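Local atomic coordinates of putative cell surface protein (PDB entry 4OFQ), a protein that probably serves as an antigen I/II-family adhesin on the surface of Streptococcus pyogenes, this construct being its C-terminal, beta-sandwich region. Residues E73-H78 / F155-D160; T273-Y278 / L292-D297; V42-F47 / G146-Y151; G30-P35 / R230-T235. All coordinates share one frame; numbering follows the deposited sequence.

Interaction 1 (E73-H78 / F155-D160)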
# COMPACT_ATOMS: atom_id res chain seq x y z
N GLU A 73 6.03 10.14 -8.15
CA GLU A 73 7.20 9.46 -7.58
C GLU A 73 6.76 8.19 -6.84
O GLU A 73 7.54 7.26 -6.66
CB GLU A 73 7.93 10.38 -6.60
CG GLU A 73 9.17 9.77 -5.96
CD GLU A 73 9.55 10.43 -4.64
OE1 GLU A 73 9.07 11.55 -4.37
OE2 GLU A 73 10.34 9.82 -3.88
N ALA A 74 5.51 8.18 -6.42
CA ALA A 74 4.99 7.13 -5.54
C ALA A 74 4.07 6.18 -6.29
O ALA A 74 4.27 4.96 -6.29
CB ALA A 74 4.25 7.77 -4.37
N ILE A 75 3.07 6.75 -6.94
CA ILE A 75 2.09 5.97 -7.66
C ILE A 75 2.56 5.72 -9.08
O ILE A 75 3.03 6.63 -9.76
CB ILE A 75 0.73 6.70 -7.66
CG1 ILE A 75 0.01 6.45 -6.33
CG2 ILE A 75 -0.14 6.25 -8.81
CD1 ILE A 75 -1.10 7.43 -6.02
N ASP A 76 2.47 4.47 -9.52
CA ASP A 76 2.68 4.14 -10.93
C ASP A 76 1.45 4.54 -11.75
O ASP A 76 0.45 3.83 -11.78
CB ASP A 76 2.96 2.64 -11.09
CG ASP A 76 3.17 2.23 -12.54
OD1 ASP A 76 3.26 3.12 -13.42
OD2 ASP A 76 3.23 1.01 -12.80
N GLY A 77 1.51 5.70 -12.42
CA GLY A 77 0.35 6.17 -13.17
C GLY A 77 -0.12 5.21 -14.26
O GLY A 77 -1.29 5.14 -14.60
N HIS A 78 0.82 4.46 -14.81
CA HIS A 78 0.51 3.48 -15.85
C HIS A 78 -0.24 2.24 -15.36
O HIS A 78 -0.68 1.43 -16.16
CB HIS A 78 1.80 3.11 -16.57
CG HIS A 78 2.50 4.31 -17.11
ND1 HIS A 78 2.11 4.93 -18.28
CD2 HIS A 78 3.50 5.07 -16.60
CE1 HIS A 78 2.87 5.99 -18.49
NE2 HIS A 78 3.72 6.10 -17.48
N PHE A 155 -4.88 2.36 -8.33
CA PHE A 155 -3.47 2.48 -8.72
C PHE A 155 -2.60 1.50 -7.91
O PHE A 155 -2.93 1.17 -6.75
CB PHE A 155 -2.92 3.87 -8.39
CG PHE A 155 -3.51 5.00 -9.21
CD1 PHE A 155 -3.01 5.30 -10.48
CD2 PHE A 155 -4.50 5.82 -8.68
CE1 PHE A 155 -3.52 6.37 -11.21
CE2 PHE A 155 -5.02 6.89 -9.41
CZ PHE A 155 -4.52 7.16 -10.66
N LYS A 156 -1.49 1.08 -8.51
CA LYS A 156 -0.40 0.44 -7.76
C LYS A 156 0.75 1.44 -7.52
O LYS A 156 0.85 2.45 -8.23
CB LYS A 156 0.17 -0.73 -8.56
CG LYS A 156 -0.87 -1.65 -9.16
CD LYS A 156 -1.48 -2.58 -8.14
CE LYS A 156 -2.49 -3.51 -8.81
NZ LYS A 156 -3.09 -4.52 -7.87
N LEU A 157 1.60 1.14 -6.55
CA LEU A 157 2.80 1.95 -6.28
C LEU A 157 3.97 1.55 -7.21
O LEU A 157 4.03 0.41 -7.68
CB LEU A 157 3.24 1.75 -4.83
CG LEU A 157 2.22 2.12 -3.75
CD1 LEU A 157 2.74 1.77 -2.36
CD2 LEU A 157 1.91 3.61 -3.85
N LYS A 158 4.90 2.47 -7.45
CA LYS A 158 6.13 2.14 -8.16
C LYS A 158 6.98 1.23 -7.29
O LYS A 158 7.10 1.46 -6.09
CB LYS A 158 6.91 3.40 -8.53
CG LYS A 158 6.21 4.29 -9.60
CD LYS A 158 7.11 5.47 -9.99
CE LYS A 158 6.59 6.12 -11.27
NZ LYS A 158 7.35 7.33 -11.70
N GLN A 159 7.57 0.18 -7.85
CA GLN A 159 8.36 -0.70 -7.00
C GLN A 159 9.59 -0.03 -6.40
O GLN A 159 10.07 -0.43 -5.34
CB GLN A 159 8.70 -2.03 -7.69
CG GLN A 159 9.07 -1.93 -9.15
CD GLN A 159 9.03 -3.28 -9.84
OE1 GLN A 159 7.96 -3.79 -10.18
NE2 GLN A 159 10.20 -3.88 -10.05
N ASP A 160 10.09 1.03 -7.05
CA ASP A 160 11.29 1.69 -6.54
C ASP A 160 11.00 2.77 -5.49
O ASP A 160 11.92 3.39 -4.94
CB ASP A 160 12.19 2.22 -7.68
CG ASP A 160 11.51 3.27 -8.54
OD1 ASP A 160 10.45 3.82 -8.15
OD2 ASP A 160 12.04 3.56 -9.64
O HOH W 1 9.98 6.33 -7.84
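I75 and F155 meet where the short, weakly bonded strand 75-76 pairs antiparallel with the later part of strand 149-157, a local pairing within one sheet of the beta sandwich. The touching branch is I75 CG2, 3.5 Å from F155 CD1, and the two side chains cross at about a right angle. That methyl lies anti to its own backbone N, which places it against the ring while CG1 takes the other direction, toward L157 CD2. Two backbone bonds bracket the non-hydrogen-bonded pair I75-L157, whose side chains point apart. On one flank K158 N donates to A74 O over 2.8 Å, nearly straight at 168°. On the other, D76 N donates to K156 O at 2.9 Å, with a more bent N-H...O angle of 146°. A74 O also receives a CA-H contact from L157, at 3.3 Å from its CA.

K158 drapes its extended chain over the other segment: CG lies 3.7 Å from D76 N, CD packs near E73 O, and NZ ends on the carbonyl of D72. One shell further out, Y41 and I166 pack on I75. Y70, a ligand of the bound calcium ion, touches I75 and also meets the F155 ring, so this corner backs onto the metal site. At the solvent end a single water donates to both E73 O and D160 OD1, the latter at 2.6 Å.

Interaction 2 (T273-Y278 / L292-D297)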
# COMPACT_ATOMS: atom_id res chain seq x y z
N THR A 273 4.73 -13.61 24.93
CA THR A 273 3.94 -14.84 24.92
C THR A 273 4.34 -15.77 23.76
O THR A 273 4.58 -15.32 22.65
CB THR A 273 2.42 -14.54 24.82
OG1 THR A 273 2.02 -13.73 25.93
CG2 THR A 273 1.61 -15.83 24.82
N ASP A 274 4.41 -17.06 24.04
CA ASP A 274 4.66 -18.08 23.03
C ASP A 274 3.52 -18.14 22.02
O ASP A 274 2.36 -18.29 22.40
CB ASP A 274 4.78 -19.44 23.72
CG ASP A 274 5.37 -20.49 22.82
OD1 ASP A 274 4.63 -20.99 21.94
OD2 ASP A 274 6.56 -20.81 22.99
N LEU A 275 3.83 -18.06 20.73
CA LEU A 275 2.78 -18.06 19.71
C LEU A 275 2.72 -19.33 18.87
O LEU A 275 2.07 -19.33 17.83
CB LEU A 275 2.95 -16.85 18.77
CG LEU A 275 2.93 -15.49 19.45
CD1 LEU A 275 3.16 -14.37 18.43
CD2 LEU A 275 1.62 -15.28 20.20
N ALA A 276 3.38 -20.40 19.32
CA ALA A 276 3.41 -21.64 18.53
C ALA A 276 2.04 -22.14 18.08
O ALA A 276 1.88 -22.58 16.94
CB ALA A 276 4.14 -22.75 19.28
N LYS A 277 1.06 -22.09 18.97
CA LYS A 277 -0.25 -22.66 18.67
C LYS A 277 -1.00 -21.91 17.57
O LYS A 277 -2.02 -22.38 17.07
CB LYS A 277 -1.12 -22.78 19.93
CG LYS A 277 -1.56 -21.46 20.54
CD LYS A 277 -2.29 -21.71 21.84
CE LYS A 277 -3.27 -20.61 22.18
NZ LYS A 277 -4.16 -21.00 23.32
N TYR A 278 -0.50 -20.73 17.20
CA TYR A 278 -1.12 -19.95 16.14
C TYR A 278 -0.35 -20.10 14.83
O TYR A 278 -0.61 -19.38 13.86
CB TYR A 278 -1.19 -18.47 16.53
CG TYR A 278 -1.82 -18.23 17.88
CD1 TYR A 278 -3.16 -18.52 18.10
CD2 TYR A 278 -1.07 -17.69 18.93
CE1 TYR A 278 -3.75 -18.29 19.34
CE2 TYR A 278 -1.65 -17.46 20.17
CZ TYR A 278 -2.99 -17.75 20.36
OH TYR A 278 -3.57 -17.53 21.60
N LEU A 292 8.02 -20.88 8.88
CA LEU A 292 7.03 -20.77 9.95
C LEU A 292 5.98 -19.75 9.53
O LEU A 292 6.30 -18.58 9.30
CB LEU A 292 7.68 -20.38 11.29
CG LEU A 292 6.75 -20.30 12.51
CD1 LEU A 292 7.48 -20.70 13.79
CD2 LEU A 292 6.19 -18.89 12.66
N ALA A 293 4.73 -20.19 9.44
CA ALA A 293 3.64 -19.34 8.97
C ALA A 293 2.56 -19.18 10.02
O ALA A 293 2.09 -20.17 10.61
CB ALA A 293 3.03 -19.91 7.69
N PHE A 294 2.14 -17.94 10.25
CA PHE A 294 0.98 -17.72 11.09
C PHE A 294 -0.29 -18.19 10.38
O PHE A 294 -0.43 -18.05 9.17
CB PHE A 294 0.89 -16.26 11.50
CG PHE A 294 1.68 -15.96 12.73
CD1 PHE A 294 3.02 -15.62 12.64
CD2 PHE A 294 1.09 -16.06 13.99
CE1 PHE A 294 3.76 -15.37 13.79
CE2 PHE A 294 1.83 -15.81 15.13
CZ PHE A 294 3.16 -15.47 15.03
N LYS A 295 -1.22 -18.76 11.15
CA LYS A 295 -2.47 -19.23 10.56
C LYS A 295 -3.37 -18.05 10.18
O LYS A 295 -3.51 -17.10 10.95
CB LYS A 295 -3.20 -20.15 11.53
CG LYS A 295 -2.47 -21.45 11.81
CD LYS A 295 -2.98 -22.10 13.09
CE LYS A 295 -2.32 -23.45 13.30
NZ LYS A 295 -2.76 -24.07 14.57
N GLN A 296 -4.00 -18.13 9.01
CA GLN A 296 -4.86 -17.03 8.56
C GLN A 296 -6.03 -16.74 9.49
O GLN A 296 -6.39 -15.58 9.71
CB GLN A 296 -5.40 -17.29 7.15
CG GLN A 296 -4.36 -17.27 6.07
CD GLN A 296 -4.97 -17.16 4.69
OE1 GLN A 296 -5.56 -18.12 4.17
NE2 GLN A 296 -4.82 -15.99 4.07
N ASP A 297 -6.65 -17.79 10.05
CA ASP A 297 -7.81 -17.58 10.91
C ASP A 297 -7.42 -16.82 12.19
O ASP A 297 -8.23 -16.08 12.75
CB ASP A 297 -8.53 -18.90 11.22
CG ASP A 297 -7.59 -19.99 11.69
OD1 ASP A 297 -6.85 -20.54 10.84
OD2 ASP A 297 -7.59 -20.29 12.90
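Y278 O takes the backbone N-H of K295 at 2.8 Å, a nearly straight bond of 169° that ties the two ends of a beta-hairpin together. Y278 closes a 3-10 turn just before strand 279-284, and K295 follows strand 289-294, its partner in the hairpin, while occupying the N-cap position of helix 296-299. Carbon atoms also lie close to the same oxygen: F294 CA is 3.6 Å away, and K295 CG, anti to its own carbonyl carbon (chi1 -65°), comes to 3.5 Å of Y278 O. From CG the lysine runs extended, passing Y278 C, until NZ donates to K277 O at 3.1 Å from above the carbonyl plane. One lysine thus holds two successive carbonyls of the turn, through its main-chain and side-chain nitrogens.

Next to these polar bonds, L275 and F294 form the apolar part. L275 CD1 abuts the ring edge, 3.6 Å from F294 CZ, and Y278 CB approaches F294 CD2 more loosely. F308 meets the F294 ring edge-to-face, and F298 stacks on Y278. An Asx turn precedes the 3-10 segment: A276 N donates to D274 OD1 at 3.0 Å, from above the carboxylate plane.

Interaction 3 (V42-F47 / G146-Y151)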
# COMPACT_ATOMS: atom_id res chain seq x y z
N VAL A 42 -12.13 6.89 -4.59
CA VAL A 42 -13.44 7.26 -5.11
C VAL A 42 -13.45 8.79 -5.17
O VAL A 42 -13.27 9.46 -4.15
CB VAL A 42 -14.57 6.75 -4.18
CG1 VAL A 42 -15.95 7.10 -4.75
CG2 VAL A 42 -14.43 5.24 -3.95
N ALA A 43 -13.59 9.33 -6.38
CA ALA A 43 -13.48 10.76 -6.58
C ALA A 43 -14.82 11.30 -7.06
O ALA A 43 -15.51 10.64 -7.85
CB ALA A 43 -12.40 11.08 -7.61
N LYS A 44 -15.18 12.48 -6.57
CA LYS A 44 -16.42 13.12 -6.98
C LYS A 44 -16.16 14.36 -7.82
O LYS A 44 -15.32 15.19 -7.47
CB LYS A 44 -17.27 13.52 -5.76
CG LYS A 44 -18.52 14.34 -6.14
CD LYS A 44 -19.41 14.66 -4.93
CE LYS A 44 -18.84 15.81 -4.13
NZ LYS A 44 -19.74 16.22 -3.01
N GLN A 45 -16.90 14.47 -8.91
CA GLN A 45 -16.94 15.66 -9.76
C GLN A 45 -18.27 16.34 -9.43
O GLN A 45 -19.34 15.80 -9.75
CB GLN A 45 -16.86 15.24 -11.23
CG GLN A 45 -16.89 16.36 -12.29
CD GLN A 45 -16.51 15.82 -13.68
OE1 GLN A 45 -16.63 14.61 -13.94
NE2 GLN A 45 -16.05 16.70 -14.57
N ASP A 46 -18.20 17.50 -8.79
CA ASP A 46 -19.34 18.11 -8.10
C ASP A 46 -20.09 19.08 -9.00
O ASP A 46 -19.59 20.15 -9.33
CB ASP A 46 -18.81 18.83 -6.86
CG ASP A 46 -19.91 19.52 -6.05
OD1 ASP A 46 -21.11 19.30 -6.29
OD2 ASP A 46 -19.54 20.28 -5.12
N PHE A 47 -21.32 18.73 -9.36
CA PHE A 47 -22.12 19.58 -10.25
C PHE A 47 -23.35 20.12 -9.55
O PHE A 47 -24.13 20.86 -10.14
CB PHE A 47 -22.56 18.81 -11.49
CG PHE A 47 -21.45 18.52 -12.45
CD1 PHE A 47 -20.38 19.40 -12.59
CD2 PHE A 47 -21.47 17.37 -13.23
CE1 PHE A 47 -19.35 19.13 -13.49
CE2 PHE A 47 -20.44 17.10 -14.13
CZ PHE A 47 -19.39 17.98 -14.26
N GLY A 146 -27.40 18.87 -12.23
CA GLY A 146 -26.75 18.74 -10.94
C GLY A 146 -26.38 17.30 -10.60
O GLY A 146 -26.37 16.91 -9.44
N LEU A 147 -26.08 16.52 -11.62
CA LEU A 147 -25.75 15.11 -11.44
C LEU A 147 -24.24 14.91 -11.33
O LEU A 147 -23.53 14.94 -12.35
CB LEU A 147 -26.33 14.28 -12.59
CG LEU A 147 -27.86 14.31 -12.75
CD1 LEU A 147 -28.31 13.65 -14.05
CD2 LEU A 147 -28.49 13.62 -11.56
N ASP A 148 -23.76 14.70 -10.11
CA ASP A 148 -22.34 14.47 -9.88
C ASP A 148 -21.81 13.26 -10.65
O ASP A 148 -22.53 12.30 -10.90
CB ASP A 148 -22.03 14.25 -8.40
CG ASP A 148 -22.36 15.45 -7.53
OD1 ASP A 148 -22.51 16.59 -8.04
OD2 ASP A 148 -22.46 15.24 -6.30
N ILE A 149 -20.53 13.31 -11.00
CA ILE A 149 -19.87 12.16 -11.60
C ILE A 149 -18.95 11.54 -10.55
O ILE A 149 -18.23 12.25 -9.86
CB ILE A 149 -19.05 12.55 -12.85
CG1 ILE A 149 -19.86 13.49 -13.76
CG2 ILE A 149 -18.60 11.29 -13.60
CD1 ILE A 149 -21.16 12.89 -14.27
N THR A 150 -19.00 10.21 -10.44
CA THR A 150 -18.17 9.48 -9.49
C THR A 150 -17.15 8.61 -10.22
O THR A 150 -17.53 7.76 -11.04
CB THR A 150 -19.02 8.62 -8.54
OG1 THR A 150 -19.93 9.46 -7.82
CG2 THR A 150 -18.13 7.85 -7.55
N TYR A 151 -15.87 8.83 -9.92
CA TYR A 151 -14.79 8.08 -10.54
C TYR A 151 -14.27 7.06 -9.53
O TYR A 151 -13.97 7.40 -8.39
CB TYR A 151 -13.64 9.02 -10.95
CG TYR A 151 -13.97 10.07 -12.01
CD1 TYR A 151 -14.83 11.12 -11.72
CD2 TYR A 151 -13.39 10.02 -13.27
CE1 TYR A 151 -15.13 12.09 -12.68
CE2 TYR A 151 -13.68 10.99 -14.24
CZ TYR A 151 -14.55 12.03 -13.94
OH TYR A 151 -14.86 13.00 -14.90
O HOH W 2 -21.91 17.30 -4.64
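Q45 and Y151 carry the close-packed side of this antiparallel strand pair, which belongs to a sheet of the beta sandwich. Y151 OH donates to Q45 OE1 at 2.6 Å, arriving 39° above the amide carbonyl plane while the oxygen sits in the plane of the tyrosine ring, at its edge. Q45 CG is anti to the backbone N (chi1 -180°), and the extended chain lies beside I149, whose CB is 3.4 Å from OE1. A43 CB and Y151 CB continue this buried face, and paired backbone bonds at A43-Y151 and Q45-I149 fix the register. Beyond the strand, F47 CE2 rests 3.7 Å from I149 CG1. The same ring turns its edge to L147 O, a buried carbonyl without a polar partner in the model.

The opposite face is looser and wetter. V42 CG1 and T150 CG2 touch there, and K44 NZ stops 4.4 Å short of D148 OD2. A water joins the two instead and donates to D46 OD1 as well. D148 OD1 accepts F47 N at 2.8 Å, although D46 OD1 is only 3.5 Å away; D48 N donates to D46 OD1 and weakly to D148 OD1, which may ease the repulsion, while D46 OD2 accepts from Q15 N. Strand 17-20 flanks 42-45 and strand 80-87 flanks 149-151; Y66 and W130 pack on Y151, and G146, with positive phi, is the first non-helical residue after helix 135-143, completing a Schellman motif.

Interaction 4 (G30-P35 / R230-T235)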
# COMPACT_ATOMS: atom_id res chain seq x y z
N GLY A 30 -5.19 8.92 5.36
CA GLY A 30 -4.30 9.15 6.49
C GLY A 30 -3.67 7.89 7.06
O GLY A 30 -2.89 7.98 8.02
N LYS A 31 -3.99 6.72 6.50
CA LYS A 31 -3.51 5.45 7.06
C LYS A 31 -2.32 4.89 6.29
O LYS A 31 -2.10 5.23 5.13
CB LYS A 31 -4.62 4.40 7.06
CG LYS A 31 -5.92 4.88 7.65
CD LYS A 31 -5.75 5.25 9.09
CE LYS A 31 -7.07 5.70 9.69
NZ LYS A 31 -8.09 4.61 9.77
N SER A 32 -1.56 4.00 6.93
CA SER A 32 -0.42 3.40 6.26
C SER A 32 -0.83 2.22 5.37
O SER A 32 -1.85 1.54 5.61
CB SER A 32 0.66 2.98 7.27
OG SER A 32 0.15 2.04 8.19
N VAL A 33 -0.04 1.99 4.33
CA VAL A 33 -0.27 0.92 3.37
C VAL A 33 1.05 0.20 3.14
O VAL A 33 2.07 0.60 3.69
CB VAL A 33 -0.81 1.47 2.03
CG1 VAL A 33 -2.14 2.19 2.25
CG2 VAL A 33 0.23 2.41 1.36
N LEU A 34 1.02 -0.85 2.32
CA LEU A 34 2.19 -1.69 2.05
C LEU A 34 2.66 -1.50 0.61
O LEU A 34 1.90 -1.01 -0.23
CB LEU A 34 1.82 -3.16 2.33
CG LEU A 34 1.40 -3.42 3.78
CD1 LEU A 34 0.89 -4.85 3.97
CD2 LEU A 34 2.59 -3.17 4.70
N PRO A 35 3.93 -1.86 0.31
CA PRO A 35 4.49 -1.66 -1.04
C PRO A 35 3.63 -2.25 -2.17
O PRO A 35 3.49 -1.67 -3.26
CB PRO A 35 5.82 -2.39 -0.96
CG PRO A 35 6.24 -2.23 0.47
CD PRO A 35 4.96 -2.30 1.27
N ARG A 230 -3.16 1.56 10.43
CA ARG A 230 -2.90 1.03 9.10
C ARG A 230 -4.23 0.90 8.35
O ARG A 230 -5.31 0.91 8.97
CB ARG A 230 -2.21 -0.33 9.21
CG ARG A 230 -3.03 -1.34 10.00
CD ARG A 230 -2.35 -2.66 10.03
NE ARG A 230 -3.11 -3.67 10.76
CZ ARG A 230 -2.96 -3.92 12.05
NH1 ARG A 230 -2.09 -3.22 12.77
NH2 ARG A 230 -3.69 -4.87 12.62
N GLY A 231 -4.17 0.80 7.03
CA GLY A 231 -5.37 0.70 6.21
C GLY A 231 -5.68 -0.71 5.72
O GLY A 231 -6.39 -0.88 4.72
N TYR A 232 -5.18 -1.71 6.43
CA TYR A 232 -5.32 -3.10 5.99
C TYR A 232 -5.34 -4.05 7.17
O TYR A 232 -4.82 -3.75 8.25
CB TYR A 232 -4.15 -3.49 5.08
CG TYR A 232 -2.79 -3.26 5.73
CD1 TYR A 232 -2.15 -2.03 5.62
CD2 TYR A 232 -2.17 -4.27 6.45
CE1 TYR A 232 -0.94 -1.81 6.22
CE2 TYR A 232 -0.95 -4.06 7.04
CZ TYR A 232 -0.34 -2.83 6.93
OH TYR A 232 0.88 -2.62 7.53
N ASP A 233 -5.91 -5.22 6.94
CA ASP A 233 -5.86 -6.33 7.89
C ASP A 233 -4.78 -7.32 7.47
O ASP A 233 -4.23 -7.20 6.38
CB ASP A 233 -7.22 -7.00 7.95
CG ASP A 233 -8.31 -6.03 8.31
OD1 ASP A 233 -8.13 -5.33 9.32
OD2 ASP A 233 -9.32 -5.92 7.58
N LEU A 234 -4.50 -8.29 8.32
CA LEU A 234 -3.40 -9.23 8.07
C LEU A 234 -3.87 -10.54 7.43
O LEU A 234 -4.78 -11.18 7.94
CB LEU A 234 -2.66 -9.51 9.37
CG LEU A 234 -1.85 -8.33 9.91
CD1 LEU A 234 -1.28 -8.60 11.31
CD2 LEU A 234 -0.73 -7.99 8.92
N THR A 235 -3.24 -10.94 6.32
CA THR A 235 -3.57 -12.22 5.69
C THR A 235 -2.37 -13.18 5.60
O THR A 235 -2.53 -14.39 5.39
CB THR A 235 -4.22 -12.05 4.31
OG1 THR A 235 -3.40 -11.24 3.47
CG2 THR A 235 -5.59 -11.40 4.45
O HOH W 3 -6.91 1.97 11.33
O HOH W 4 -8.10 1.65 9.19
O HOH W 5 1.61 -0.13 7.36
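Y232 presents its ring to L34 on one face and to the aliphatic part of R230 on the other, a ring covered on both faces at the junction between the two successive antigen I/II C-terminal regions. L34 CD1 stands 3.9 Å from the ring centroid in a CH-pi contact, 19° off the normal, and the two side chains cross at about a right angle. L34 CG lies over the same face, 3.6 Å from Y232 CZ, and L34 CD2 is 3.4 Å from Y232 OH. On the opposite face R230 CD lies 3.6 Å above the ring plane, offset toward the rim; R230 CG sits between the backbone N and the carbonyl carbon (chi1 58°), and the chain is extended from there to NE. NE donates weakly to Y232 O, while NH1 bonds the carbonyls of S306 and P227. The ring edge faces S32 O, 3.5 Å from Y232 CE1.

That carbonyl also accepts G231 N at 2.8 Å, beside the single backbone bridge between S32 and R230. S32 lies on the short, weakly bonded strand 32-33, one of the two outermost strands of a mixed sheet, so the start of segment 230-235 meets the margin of that sheet. Water completes the joint: two molecules link K31 NZ to R230 O, and a third lies in the plane of the tyrosine ring, 2.6 Å from Y232 OH and 2.7 Å from S32 OG.

How the interactions relate
Interactions 1 and 3 share strand 149-157, about 25 Å apart between centres. Interaction 3 is a regular strand pairing with one buried face and one watered face, whereas interaction 1 is a shorter, less regular pairing beside the calcium site. Both are nested inside the chain loop closed by interaction 4, the most buried contact, which joins the two family regions through an aromatic ring covered on both faces rather than a strand ladder. L157 CD1 of interaction 1 packs against the carbonyl oxygens of L34 and P35. Interaction 2, a partly buried hairpin closure in the second region, relies on a lysine gripping turn carbonyls and probably reaches interaction 4 through a Q296 NE2 to T235 O hydrogen bond.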